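Side-chain contacts in putative citrate lyase, alfa subunit (Streptococcus mutans, PDB 2HJ0), which probably belongs to the citrate lyase alpha-subunit family (CitF), is built on two largely parallel alpha/beta sheets and pairs with a second copy: residues A[68-71]-A[72-75]; A[151-154]-A[155-159]; A[171-174]-A[175-179]; A[350-353]-A[354-358]; A[382-385]-A[386-389]. One frame throughout, in Å; residues are numbered along the deposited sequence.

Contact 1 of 5, residues A[68-71]-A[72-75]; sequences SFHH and HFRE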
loop_
_atom_site.group_PDB
_atom_site.type_symbol
_atom_site.label_atom_id
_atom_site.label_comp_id
_atom_site.label_asym_id
_atom_site.label_seq_id
_atom_site.Cartn_x
_atom_site.Cartn_y
_atom_site.Cartn_z
ATOM N N SER A 68 15.572 -5.212 -10.836
ATOM C CA SER A 68 14.316 -5.814 -11.293
ATOM C C SER A 68 13.567 -4.951 -12.306
ATOM O O SER A 68 13.861 -3.761 -12.477
ATOM C CB SER A 68 13.403 -6.089 -10.098
ATOM O OG SER A 68 13.216 -4.922 -9.313
ATOM N N PHE A 69 12.587 -5.577 -12.959
ATOM C CA PHE A 69 11.738 -4.940 -13.971
ATOM C C PHE A 69 10.419 -5.695 -13.994
ATOM O O PHE A 69 10.348 -6.808 -13.487
ATOM C CB PHE A 69 12.343 -5.049 -15.378
ATOM C CG PHE A 69 13.781 -4.640 -15.468
ATOM C CD1 PHE A 69 14.799 -5.543 -15.185
ATOM C CD2 PHE A 69 14.121 -3.349 -15.847
ATOM C CE1 PHE A 69 16.135 -5.164 -15.275
ATOM C CE2 PHE A 69 15.449 -2.960 -15.942
ATOM C CZ PHE A 69 16.456 -3.870 -15.656
ATOM N N HIS A 70 9.376 -5.102 -14.576
ATOM C CA HIS A 70 8.105 -5.803 -14.661
ATOM C C HIS A 70 7.778 -6.049 -16.133
ATOM O O HIS A 70 8.403 -5.459 -17.011
ATOM C CB HIS A 70 6.990 -5.015 -13.991
ATOM C CG HIS A 70 6.585 -3.787 -14.735
ATOM N ND1 HIS A 70 6.911 -2.520 -14.306
ATOM C CD2 HIS A 70 5.927 -3.636 -15.909
ATOM C CE1 HIS A 70 6.480 -1.638 -15.189
ATOM N NE2 HIS A 70 5.881 -2.289 -16.171
ATOM N N HIS A 71 6.818 -6.928 -16.409
ATOM C CA HIS A 71 6.455 -7.231 -17.794
ATOM C C HIS A 71 5.030 -6.836 -18.204
ATOM O O HIS A 71 4.428 -7.470 -19.090
ATOM C CB HIS A 71 6.654 -8.727 -18.075
ATOM C CG HIS A 71 5.715 -9.615 -17.324
ATOM N ND1 HIS A 71 5.780 -9.781 -15.958
ATOM C CD2 HIS A 71 4.662 -10.357 -17.741
ATOM C CE1 HIS A 71 4.806 -10.582 -15.565
ATOM N NE2 HIS A 71 4.110 -10.944 -16.627
ATOM N N HIS A 72 4.490 -5.785 -17.598
ATOM C CA HIS A 72 3.126 -5.389 -17.945
ATOM C C HIS A 72 2.973 -4.872 -19.368
ATOM O O HIS A 72 1.871 -4.861 -19.909
ATOM C CB HIS A 72 2.593 -4.364 -16.943
ATOM C CG HIS A 72 2.095 -4.972 -15.674
ATOM N ND1 HIS A 72 2.686 -4.739 -14.452
ATOM C CD2 HIS A 72 1.045 -5.791 -15.433
ATOM C CE1 HIS A 72 2.021 -5.385 -13.510
ATOM N NE2 HIS A 72 1.018 -6.030 -14.078
ATOM N N PHE A 73 4.075 -4.462 -19.980
ATOM C CA PHE A 73 4.035 -3.968 -21.360
ATOM C C PHE A 73 4.263 -5.113 -22.352
ATOM O O PHE A 73 4.202 -4.932 -23.578
ATOM C CB PHE A 73 5.095 -2.889 -21.581
ATOM C CG PHE A 73 4.775 -1.602 -20.906
ATOM C CD1 PHE A 73 5.637 -1.060 -19.965
ATOM C CD2 PHE A 73 3.594 -0.933 -21.205
ATOM C CE1 PHE A 73 5.329 0.129 -19.332
ATOM C CE2 PHE A 73 3.269 0.260 -20.580
ATOM C CZ PHE A 73 4.135 0.795 -19.642
ATOM N N ARG A 74 4.533 -6.291 -21.801
ATOM C CA ARG A 74 4.773 -7.479 -22.589
ATOM C C ARG A 74 5.715 -7.260 -23.758
ATOM O O ARG A 74 6.777 -6.674 -23.580
ATOM C CB ARG A 74 3.447 -8.039 -23.060
ATOM C CG ARG A 74 2.595 -8.418 -21.890
ATOM C CD ARG A 74 1.581 -9.443 -22.279
ATOM N NE ARG A 74 0.310 -8.808 -22.560
ATOM C CZ ARG A 74 -0.737 -9.444 -23.055
ATOM N NH1 ARG A 74 -1.869 -8.775 -23.282
ATOM N NH2 ARG A 74 -0.634 -10.742 -23.325
ATOM N N GLU A 75 5.335 -7.724 -24.948
ATOM C CA GLU A 75 6.186 -7.596 -26.136
ATOM C C GLU A 75 6.417 -6.167 -26.576
ATOM O O GLU A 75 7.187 -5.914 -27.501
ATOM C CB GLU A 75 5.607 -8.383 -27.307
ATOM C CG GLU A 75 5.530 -9.892 -27.089
ATOM C CD GLU A 75 6.901 -10.560 -26.911
ATOM O OE1 GLU A 75 7.925 -9.991 -27.357
ATOM O OE2 GLU A 75 6.932 -11.669 -26.336
HETATM O O HOH W 1 7.096 -4.573 -19.347
#

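Contact 2 of 5, residues A[151-154]-A[155-159]; sequences RARA and IATDD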
loop_
_atom_site.group_PDB
_atom_site.type_symbol
_atom_site.label_atom_id
_atom_site.label_comp_id
_atom_site.label_asym_id
_atom_site.label_seq_id
_atom_site.Cartn_x
_atom_site.Cartn_y
_atom_site.Cartn_z
ATOM N N ARG A 151 7.781 -15.580 -6.632
ATOM C CA ARG A 151 8.591 -14.376 -6.720
ATOM C C ARG A 151 8.194 -13.434 -5.591
ATOM O O ARG A 151 9.042 -12.841 -4.914
ATOM C CB ARG A 151 8.371 -13.691 -8.066
ATOM C CG ARG A 151 9.132 -12.384 -8.227
ATOM C CD ARG A 151 8.859 -11.778 -9.582
ATOM N NE ARG A 151 9.804 -10.724 -9.900
ATOM C CZ ARG A 151 9.735 -9.487 -9.430
ATOM N NH1 ARG A 151 8.749 -9.133 -8.611
ATOM N NH2 ARG A 151 10.660 -8.604 -9.779
ATOM N N ALA A 152 6.890 -13.291 -5.394
ATOM C CA ALA A 152 6.409 -12.434 -4.333
ATOM C C ALA A 152 6.870 -13.026 -2.996
ATOM O O ALA A 152 7.316 -12.291 -2.126
ATOM C CB ALA A 152 4.884 -12.324 -4.395
ATOM N N ARG A 153 6.777 -14.346 -2.838
ATOM C CA ARG A 153 7.207 -14.978 -1.597
ATOM C C ARG A 153 8.693 -14.718 -1.354
ATOM O O ARG A 153 9.077 -14.268 -0.276
ATOM C CB ARG A 153 6.975 -16.485 -1.627
ATOM C CG ARG A 153 7.375 -17.183 -0.321
ATOM C CD ARG A 153 8.154 -18.474 -0.581
ATOM N NE ARG A 153 9.487 -18.219 -1.127
ATOM C CZ ARG A 153 9.941 -18.737 -2.265
ATOM N NH1 ARG A 153 9.168 -19.537 -2.980
ATOM N NH2 ARG A 153 11.167 -18.463 -2.689
ATOM N N ALA A 154 9.525 -14.996 -2.357
ATOM C CA ALA A 154 10.971 -14.783 -2.222
ATOM C C ALA A 154 11.330 -13.359 -1.822
ATOM O O ALA A 154 12.104 -13.156 -0.884
ATOM C CB ALA A 154 11.690 -15.140 -3.504
ATOM N N ILE A 155 10.775 -12.376 -2.520
ATOM C CA ILE A 155 11.080 -10.995 -2.211
ATOM C C ILE A 155 10.663 -10.639 -0.791
ATOM O O ILE A 155 11.395 -9.962 -0.082
ATOM C CB ILE A 155 10.415 -10.052 -3.230
ATOM C CG1 ILE A 155 10.960 -10.371 -4.623
ATOM C CG2 ILE A 155 10.675 -8.591 -2.859
ATOM C CD1 ILE A 155 10.412 -9.521 -5.737
ATOM N N ALA A 156 9.516 -11.126 -0.351
ATOM C CA ALA A 156 9.056 -10.809 0.991
ATOM C C ALA A 156 9.820 -11.547 2.086
ATOM O O ALA A 156 9.996 -11.023 3.180
ATOM C CB ALA A 156 7.572 -11.105 1.100
ATOM N N THR A 157 10.258 -12.763 1.788
ATOM C CA THR A 157 11.009 -13.585 2.730
ATOM C C THR A 157 12.448 -13.106 2.819
ATOM O O THR A 157 13.197 -13.497 3.712
ATOM C CB THR A 157 11.026 -15.033 2.275
ATOM O OG1 THR A 157 9.680 -15.485 2.141
ATOM C CG2 THR A 157 11.744 -15.909 3.291
ATOM N N ASP A 158 12.818 -12.252 1.877
ATOM C CA ASP A 158 14.158 -11.693 1.782
ATOM C C ASP A 158 15.192 -12.721 1.342
ATOM O O ASP A 158 16.391 -12.473 1.442
ATOM C CB ASP A 158 14.610 -11.065 3.110
ATOM C CG ASP A 158 15.656 -9.958 2.912
ATOM O OD1 ASP A 158 16.146 -9.402 3.922
ATOM O OD2 ASP A 158 15.979 -9.633 1.749
ATOM N N ASP A 159 14.767 -13.875 0.851
ATOM C CA ASP A 159 15.782 -14.807 0.422
ATOM C C ASP A 159 16.246 -14.350 -0.948
ATOM O O ASP A 159 16.914 -15.076 -1.672
ATOM C CB ASP A 159 15.265 -16.249 0.427
ATOM C CG ASP A 159 14.011 -16.407 -0.347
ATOM O OD1 ASP A 159 13.303 -17.423 -0.139
ATOM O OD2 ASP A 159 13.740 -15.506 -1.172
#

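Contact 3 of 5, residues A[171-174]-A[175-179]; sequences SSDA and YGNAN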
loop_
_atom_site.group_PDB
_atom_site.type_symbol
_atom_site.label_atom_id
_atom_site.label_comp_id
_atom_site.label_asym_id
_atom_site.label_seq_id
_atom_site.Cartn_x
_atom_site.Cartn_y
_atom_site.Cartn_z
ATOM N N SER A 171 2.435 6.822 -16.567
ATOM C CA SER A 171 2.239 8.178 -16.040
ATOM C C SER A 171 2.862 8.300 -14.652
ATOM O O SER A 171 2.918 7.328 -13.899
ATOM C CB SER A 171 0.744 8.558 -15.990
ATOM O OG SER A 171 -0.015 7.720 -15.139
ATOM N N SER A 172 3.335 9.497 -14.323
ATOM C CA SER A 172 3.964 9.741 -13.034
ATOM C C SER A 172 4.254 11.228 -12.842
ATOM O O SER A 172 4.481 11.941 -13.819
ATOM C CB SER A 172 5.272 8.957 -12.959
ATOM O OG SER A 172 6.050 9.360 -11.846
ATOM N N ASP A 173 4.220 11.717 -11.606
ATOM C CA ASP A 173 4.559 13.122 -11.394
ATOM C C ASP A 173 6.056 13.162 -11.138
ATOM O O ASP A 173 6.720 12.131 -11.198
ATOM C CB ASP A 173 3.801 13.743 -10.210
ATOM C CG ASP A 173 3.835 12.884 -8.961
ATOM O OD1 ASP A 173 4.905 12.294 -8.665
ATOM O OD2 ASP A 173 2.782 12.824 -8.270
ATOM N N ALA A 174 6.582 14.343 -10.852
ATOM C CA ALA A 174 8.005 14.485 -10.617
ATOM C C ALA A 174 8.363 14.137 -9.193
ATOM O O ALA A 174 9.389 14.568 -8.676
ATOM C CB ALA A 174 8.454 15.894 -10.935
ATOM N N TYR A 175 7.521 13.351 -8.549
ATOM C CA TYR A 175 7.821 12.961 -7.185
ATOM C C TYR A 175 7.665 11.462 -6.996
ATOM O O TYR A 175 8.005 10.942 -5.933
ATOM C CB TYR A 175 6.922 13.720 -6.212
ATOM C CG TYR A 175 7.641 14.178 -4.963
ATOM C CD1 TYR A 175 8.847 14.878 -5.046
ATOM C CD2 TYR A 175 7.096 13.961 -3.704
ATOM C CE1 TYR A 175 9.483 15.359 -3.911
ATOM C CE2 TYR A 175 7.734 14.440 -2.560
ATOM C CZ TYR A 175 8.926 15.143 -2.676
ATOM O OH TYR A 175 9.535 15.657 -1.551
ATOM N N GLY A 176 7.130 10.777 -8.014
ATOM C CA GLY A 176 6.961 9.331 -7.937
ATOM C C GLY A 176 5.573 8.689 -7.963
ATOM O O GLY A 176 5.472 7.473 -8.157
ATOM N N ASN A 177 4.504 9.451 -7.729
ATOM C CA ASN A 177 3.161 8.871 -7.778
ATOM C C ASN A 177 2.915 8.433 -9.232
ATOM O O ASN A 177 2.880 9.265 -10.142
ATOM C CB ASN A 177 2.111 9.899 -7.355
ATOM C CG ASN A 177 2.274 10.349 -5.913
ATOM O OD1 ASN A 177 2.164 9.548 -4.978
ATOM N ND2 ASN A 177 2.535 11.641 -5.725
ATOM N N ALA A 178 2.744 7.130 -9.448
ATOM C CA ALA A 178 2.548 6.591 -10.791
ATOM C C ALA A 178 1.370 5.628 -10.905
ATOM O O ALA A 178 0.914 5.055 -9.912
ATOM C CB ALA A 178 3.824 5.882 -11.231
ATOM N N ASN A 179 0.865 5.448 -12.117
ATOM C CA ASN A 179 -0.229 4.507 -12.313
ATOM C C ASN A 179 -0.129 3.952 -13.720
ATOM O O ASN A 179 0.645 4.459 -14.528
ATOM C CB ASN A 179 -1.605 5.163 -12.041
ATOM C CG ASN A 179 -1.987 6.217 -13.065
ATOM O OD1 ASN A 179 -2.101 5.932 -14.250
ATOM N ND2 ASN A 179 -2.208 7.443 -12.599
#

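Contact 4 of 5, residues A[350-353]-A[354-358]; sequences DANM and YASPL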
loop_
_atom_site.group_PDB
_atom_site.type_symbol
_atom_site.label_atom_id
_atom_site.label_comp_id
_atom_site.label_asym_id
_atom_site.label_seq_id
_atom_site.Cartn_x
_atom_site.Cartn_y
_atom_site.Cartn_z
ATOM N N ASP A 350 -1.635 -6.072 -6.061
ATOM C CA ASP A 350 -0.234 -6.446 -6.232
ATOM C C ASP A 350 -0.125 -7.963 -6.271
ATOM O O ASP A 350 -0.966 -8.673 -5.724
ATOM C CB ASP A 350 0.607 -5.905 -5.072
ATOM C CG ASP A 350 0.243 -6.541 -3.730
ATOM O OD1 ASP A 350 0.643 -7.691 -3.469
ATOM O OD2 ASP A 350 -0.452 -5.893 -2.930
ATOM N N ALA A 351 0.922 -8.457 -6.912
ATOM C CA ALA A 351 1.142 -9.898 -7.028
ATOM C C ALA A 351 1.176 -10.633 -5.691
ATOM O O ALA A 351 0.851 -11.821 -5.637
ATOM C CB ALA A 351 2.437 -10.173 -7.795
ATOM N N ASN A 352 1.577 -9.955 -4.620
ATOM C CA ASN A 352 1.630 -10.619 -3.332
ATOM C C ASN A 352 0.229 -10.921 -2.842
ATOM O O ASN A 352 -0.077 -12.052 -2.462
ATOM C CB ASN A 352 2.357 -9.777 -2.287
ATOM C CG ASN A 352 2.612 -10.555 -0.994
ATOM O OD1 ASN A 352 3.374 -11.534 -0.974
ATOM N ND2 ASN A 352 1.964 -10.131 0.088
HETATM N N MSE A 353 -0.633 -9.914 -2.845
HETATM C CA MSE A 353 -2.001 -10.131 -2.405
HETATM C C MSE A 353 -2.646 -11.165 -3.318
HETATM O O MSE A 353 -3.585 -11.879 -2.926
HETATM C CB MSE A 353 -2.797 -8.840 -2.483
HETATM C CG MSE A 353 -4.184 -8.978 -1.888
HETATM SE SE MSE A 353 -5.092 -7.298 -1.944
HETATM C CE MSE A 353 -6.869 -7.908 -2.300
ATOM N N TYR A 354 -2.120 -11.232 -4.541
ATOM C CA TYR A 354 -2.607 -12.141 -5.566
ATOM C C TYR A 354 -2.378 -13.619 -5.308
ATOM O O TYR A 354 -3.337 -14.348 -5.057
ATOM C CB TYR A 354 -2.019 -11.767 -6.945
ATOM C CG TYR A 354 -2.384 -12.742 -8.052
ATOM C CD1 TYR A 354 -3.699 -13.159 -8.225
ATOM C CD2 TYR A 354 -1.413 -13.279 -8.896
ATOM C CE1 TYR A 354 -4.043 -14.089 -9.195
ATOM C CE2 TYR A 354 -1.748 -14.218 -9.878
ATOM C CZ TYR A 354 -3.071 -14.622 -10.018
ATOM O OH TYR A 354 -3.439 -15.575 -10.954
ATOM N N ALA A 355 -1.129 -14.070 -5.347
ATOM C CA ALA A 355 -0.899 -15.497 -5.178
ATOM C C ALA A 355 0.248 -15.966 -4.286
ATOM O O ALA A 355 0.815 -17.032 -4.518
ATOM C CB ALA A 355 -0.756 -16.120 -6.545
ATOM N N SER A 356 0.568 -15.205 -3.249
ATOM C CA SER A 356 1.660 -15.588 -2.375
ATOM C C SER A 356 1.277 -16.632 -1.363
ATOM O O SER A 356 0.314 -16.479 -0.623
ATOM C CB SER A 356 2.217 -14.389 -1.629
ATOM O OG SER A 356 3.095 -14.816 -0.608
ATOM N N PRO A 357 2.049 -17.717 -1.305
ATOM C CA PRO A 357 1.776 -18.794 -0.355
ATOM C C PRO A 357 2.144 -18.407 1.086
ATOM O O PRO A 357 1.656 -19.011 2.029
ATOM C CB PRO A 357 2.616 -19.944 -0.898
ATOM C CG PRO A 357 3.810 -19.238 -1.462
ATOM C CD PRO A 357 3.204 -18.036 -2.167
ATOM N N LEU A 358 2.984 -17.391 1.253
ATOM C CA LEU A 358 3.386 -16.952 2.580
ATOM C C LEU A 358 2.940 -15.547 2.889
ATOM O O LEU A 358 3.762 -14.642 3.018
ATOM C CB LEU A 358 4.897 -17.010 2.735
ATOM C CG LEU A 358 5.477 -18.381 3.033
ATOM C CD1 LEU A 358 6.962 -18.240 3.313
ATOM C CD2 LEU A 358 4.757 -18.978 4.227
#

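Contact 5 of 5, residues A[382-385]-A[386-389]; sequences NVNV and MTGS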
loop_
_atom_site.group_PDB
_atom_site.type_symbol
_atom_site.label_atom_id
_atom_site.label_comp_id
_atom_site.label_asym_id
_atom_site.label_seq_id
_atom_site.Cartn_x
_atom_site.Cartn_y
_atom_site.Cartn_z
ATOM N N ASN A 382 0.697 -34.403 -13.527
ATOM C CA ASN A 382 1.670 -33.322 -13.446
ATOM C C ASN A 382 1.538 -32.504 -14.712
ATOM O O ASN A 382 1.369 -33.058 -15.795
ATOM C CB ASN A 382 3.098 -33.857 -13.339
ATOM C CG ASN A 382 3.357 -34.548 -12.025
ATOM O OD1 ASN A 382 2.821 -34.153 -10.995
ATOM N ND2 ASN A 382 4.191 -35.577 -12.046
ATOM N N VAL A 383 1.625 -31.188 -14.580
ATOM C CA VAL A 383 1.488 -30.311 -15.731
ATOM C C VAL A 383 2.782 -29.569 -16.061
ATOM O O VAL A 383 3.478 -29.091 -15.163
ATOM C CB VAL A 383 0.369 -29.272 -15.489
ATOM C CG1 VAL A 383 0.166 -28.440 -16.733
ATOM C CG2 VAL A 383 -0.927 -29.972 -15.097
ATOM N N ASN A 384 3.087 -29.481 -17.356
ATOM C CA ASN A 384 4.277 -28.787 -17.857
ATOM C C ASN A 384 3.879 -27.615 -18.732
ATOM O O ASN A 384 3.148 -27.772 -19.704
ATOM C CB ASN A 384 5.171 -29.747 -18.666
ATOM C CG ASN A 384 6.295 -29.023 -19.432
ATOM O OD1 ASN A 384 6.948 -28.108 -18.919
ATOM N ND2 ASN A 384 6.528 -29.455 -20.655
ATOM N N VAL A 385 4.353 -26.433 -18.361
ATOM C CA VAL A 385 4.076 -25.218 -19.120
ATOM C C VAL A 385 5.390 -24.472 -19.401
ATOM O O VAL A 385 5.374 -23.325 -19.844
ATOM C CB VAL A 385 3.113 -24.283 -18.352
ATOM C CG1 VAL A 385 1.716 -24.881 -18.327
ATOM C CG2 VAL A 385 3.620 -24.069 -16.937
HETATM N N MSE A 386 6.522 -25.137 -19.143
HETATM C CA MSE A 386 7.844 -24.551 -19.362
HETATM C C MSE A 386 8.518 -24.964 -20.670
HETATM O O MSE A 386 8.812 -24.121 -21.515
HETATM C CB MSE A 386 8.794 -24.893 -18.206
HETATM C CG MSE A 386 8.908 -23.837 -17.122
HETATM SE SE MSE A 386 9.550 -22.156 -17.776
HETATM C CE MSE A 386 11.244 -22.771 -18.522
ATOM N N THR A 387 8.756 -26.258 -20.842
ATOM C CA THR A 387 9.434 -26.744 -22.038
ATOM C C THR A 387 8.525 -27.394 -23.072
ATOM O O THR A 387 7.509 -27.986 -22.734
ATOM C CB THR A 387 10.513 -27.738 -21.650
ATOM O OG1 THR A 387 9.921 -28.776 -20.870
ATOM C CG2 THR A 387 11.576 -27.064 -20.824
ATOM N N GLY A 388 8.910 -27.281 -24.336
ATOM C CA GLY A 388 8.125 -27.870 -25.400
ATOM C C GLY A 388 8.588 -29.266 -25.780
ATOM O O GLY A 388 9.423 -29.866 -25.100
ATOM N N SER A 389 8.043 -29.782 -26.877
ATOM C CA SER A 389 8.383 -31.114 -27.361
ATOM C C SER A 389 9.881 -31.270 -27.571
ATOM O O SER A 389 10.463 -32.277 -27.180
ATOM C CB SER A 389 7.632 -31.389 -28.662
ATOM O OG SER A 389 7.703 -30.264 -29.514
#

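Contact 1 of 5, residues A[68-71]-A[72-75]
H70, just past strand 66-69, is the first residue to meet the segment 72-75. Its CG lies between the backbone N and the carbonyl carbon (chi1 71°), which swings the ring across H72 and F73. The backbone N of H72 comes to the edge of this ring, close to its plane. The H70 and H72 rings have centroids 5.3 Å apart and lean against each other at 51°. F73 joins at a slant, its ring centroid 5.9 Å from that of H70, and the three rings form an aromatic cluster. A water bridges the backbone on the same residues: it donates to H70 O at 2.8 Å and accepts from F73 N at 3.1 Å.

H71 follows and opens a type I beta turn that runs to R74. R74 N donates to H71 O at 3.0 Å with an N-H...O angle of 150°, approaching well above the carbonyl plane, while R74 CG rests 3.5 Å from H71 O. The H71 imidazole leaves the turn: its ND1 is hydrogen-bonded to S100 OG, its ring stacks with Y192, and a bound citric acid lies close by. H72 NE2 is likewise held, by V328 O.

The turn is thus closed by one direct backbone bond, and a water links H70 O to F73 N, beside a buried cluster of H70, H72 and F73. The chemistry implies two imidazoles each held by a polar partner outside the turn, H72 by a backbone carbonyl and H71 by a serine hydroxyl, with H71 alone next to the citric acid.

Contact 2 of 5, residues A[151-154]-A[155-159]
The last turns of helix 148-157 and its exit form this contact, and the exit resembles a loose Schellman motif: D158 takes positive phi, D159 N bonds weakly back to A154 O at 3.3 Å, and D158 N bonds weakly to I155 O. Ahead of it R151 and I155 pack one turn apart. Regular backbone bonding joins them, I155 N to R151 O at 3.0 Å, and their side chains also meet. With CG anti to the backbone N (chi1 177°) and the chain extended from CG to NE, the R151 guanidinium receives I155 CD1 over one face, the methyl lying nearest NH1. Its nitrogens have other partners: a salt bridge from NH1 to D196 and a hydrogen bond from NH2 to A98 O.

Two residues on, R153 O is gripped twice by T157. The backbone N of T157 donates at 2.8 Å, almost straight out from the carbonyl, and OG1 donates to the same oxygen at 2.8 Å from well above the carbonyl plane. This pair of hydrogen bonds to one oxygen ties the threonine hydroxyl into the helix where its backbone bonding is about to end.

The R153 chain, by contrast, bends at chi2 and chi3, which brings its guanidinium to D159. NH1 is taken by E498 and by R500 O. D159 approaches near the guanidinium plane, its carboxylate turned 78° from it, and R153 NH2 reaches D159 OD1 at 3.5 Å, a salt bridge whose hydrogen bond is weak.

Contact 3 of 5, residues A[171-174]-A[175-179]
D173 folds its carboxylate over the loop that it opens, lying across Y175, G176 and N177. CG sits between the backbone N and the carbonyl carbon (chi1 47°), a rotation that turns the carboxylate in toward the backbone amides of the loop. OD1 then accepts from two of them, Y175 N at 2.8 Å and N177 N at 3.0 Å, which reach it from opposite faces of the carboxylate plane. The first of these bonds closes an Asx turn. OD2 works differently: it uses its syn lone pair for N177 ND2, 2.8 Å away, with an N-H...O angle of 160°. The oxygen lies in the plane of the N177 amide, although that amide is turned 84° from the carboxylate. A further donor, N215 N, also bonds OD2, while Q222 OE1 bonds ND2.

The backbone closes the loop as well. D173 N donates to N177 O at 3.2 Å, and the same carbonyl oxygen receives a CA-H...O contact from S172 CA at 3.1 Å. S172 OG turns back along its own segment to D173 O, meeting it in the carbonyl plane on a lone pair at 2.9 Å. S172 and A178 form a non-hydrogen-bonded antiparallel pair, their CB atoms 3.8 Å apart.

Y175 points its ring out of the loop to a cation-pi contact with K47; Y175 also packs on Q366 of the second subunit, and N177 on M353 of that subunit. Seen whole, this is a short beta hairpin with weakly bonded strands, whose connection is organised by one aspartate.

Contact 4 of 5, residues A[350-353]-A[354-358]
Y354 packs back against A351 and D350 in the short helix 351-355, for which D350 is the N-cap. Its CG is anti to the backbone N (chi1 175°), and CB, the first atom out, lies near two carbonyl oxygens, 3.2 Å from A351 O and 3.5 Å from D350 O. CG is already 4.1 Å from A351 O, and beyond it the ring leaves the helix. One ring face is covered near its rim by A355 CB, from the next residue. Further out the ring packs among L306, I364 and T403, and at the tip OH is hydrogen-bonded to Q277 OE1, which gives the hydroxyl of this buried residue a polar partner.

D350 caps the start of the helix: its OD1 accepts from M353 N at 2.6 Å with an N-H...O angle of 160°, and the amide meets the oxygen from above the carboxylate plane. Later in the segment S356 N gives a weak bond to N352 O, and S356 CB lies 3.1 Å from N352 OD1. S356 OG then accepts from L358 N at 3.2 Å, an ST turn that leads the chain onward.

M353 (selenomethionine) and N352 pack on Q222 and T223 of the second subunit, respectively, and L358 on P40 of that subunit. Within the chain, P357 and L358 lie on R153 of helix 148-157. Two regular bonds hold the helix, Y354 N to D350 O and A355 N to A351 O, each 3.0 Å long.

Contact 5 of 5, residues A[382-385]-A[386-389]
M386 (selenomethionine) meets N384 with its backbone rather than with its chain. M386 N donates to N384 OD1 at 3.0 Å and 150°, arriving from well above the plane of the amide carbonyl, and this bond closes an Asx turn. Its CB stands 3.8 Å from the same oxygen, after which the chain bends at chi2 and chi3 and packs on I393.

T387 comes next and supplies the other bonds. T387 N donates to N384 OD1 at 3.2 Å, lying in the carbonyl plane on a lone pair, so the two amides share the oxygen from distinct directions. The return bond runs from N384 ND2 to T387 O at 2.7 Å, and a weak one reaches T387 OG1 at 3.5 Å. The two side chains cross at about a right angle. T387 OG1 has its principal partner in T430 OG1, and N384 ND2 has a weak bond to E376 OE1, a residue of the neighbouring strand 376-377.

What places the amide is its first torsion: CG anti to the backbone N (chi1 169°) carries it toward the amides of M386 and T387. With OD1 accepting twice and ND2 donating to a carbonyl, both the O and the N of the amide are committed, and this complementary pattern is consistent with the modelled flip of the amide and closes the turn.

All five contacts are mostly buried, but they differ in depth: contact 1 lies about 11 Å from the chain centre and contact 3 about 25 Å, measured centre to centre. Contacts 2 and 4 touch, through R153 with L358 and A152 with N352, so helices 148-157 and 351-355 pack together. R151 of contact 2 also packs on S68 of contact 1, and D196 serves both. Contacts 3 and 4 meet across the dimer, N177 against M353 of the second subunit, while contact 5 stands apart. Aromatic packing and a bridging water mark contact 1, a threonine-backbone grip and a weak salt bridge contact 2, an N-cap contact 4, and Asx-type gripping of backbone amides contacts 3 and 5.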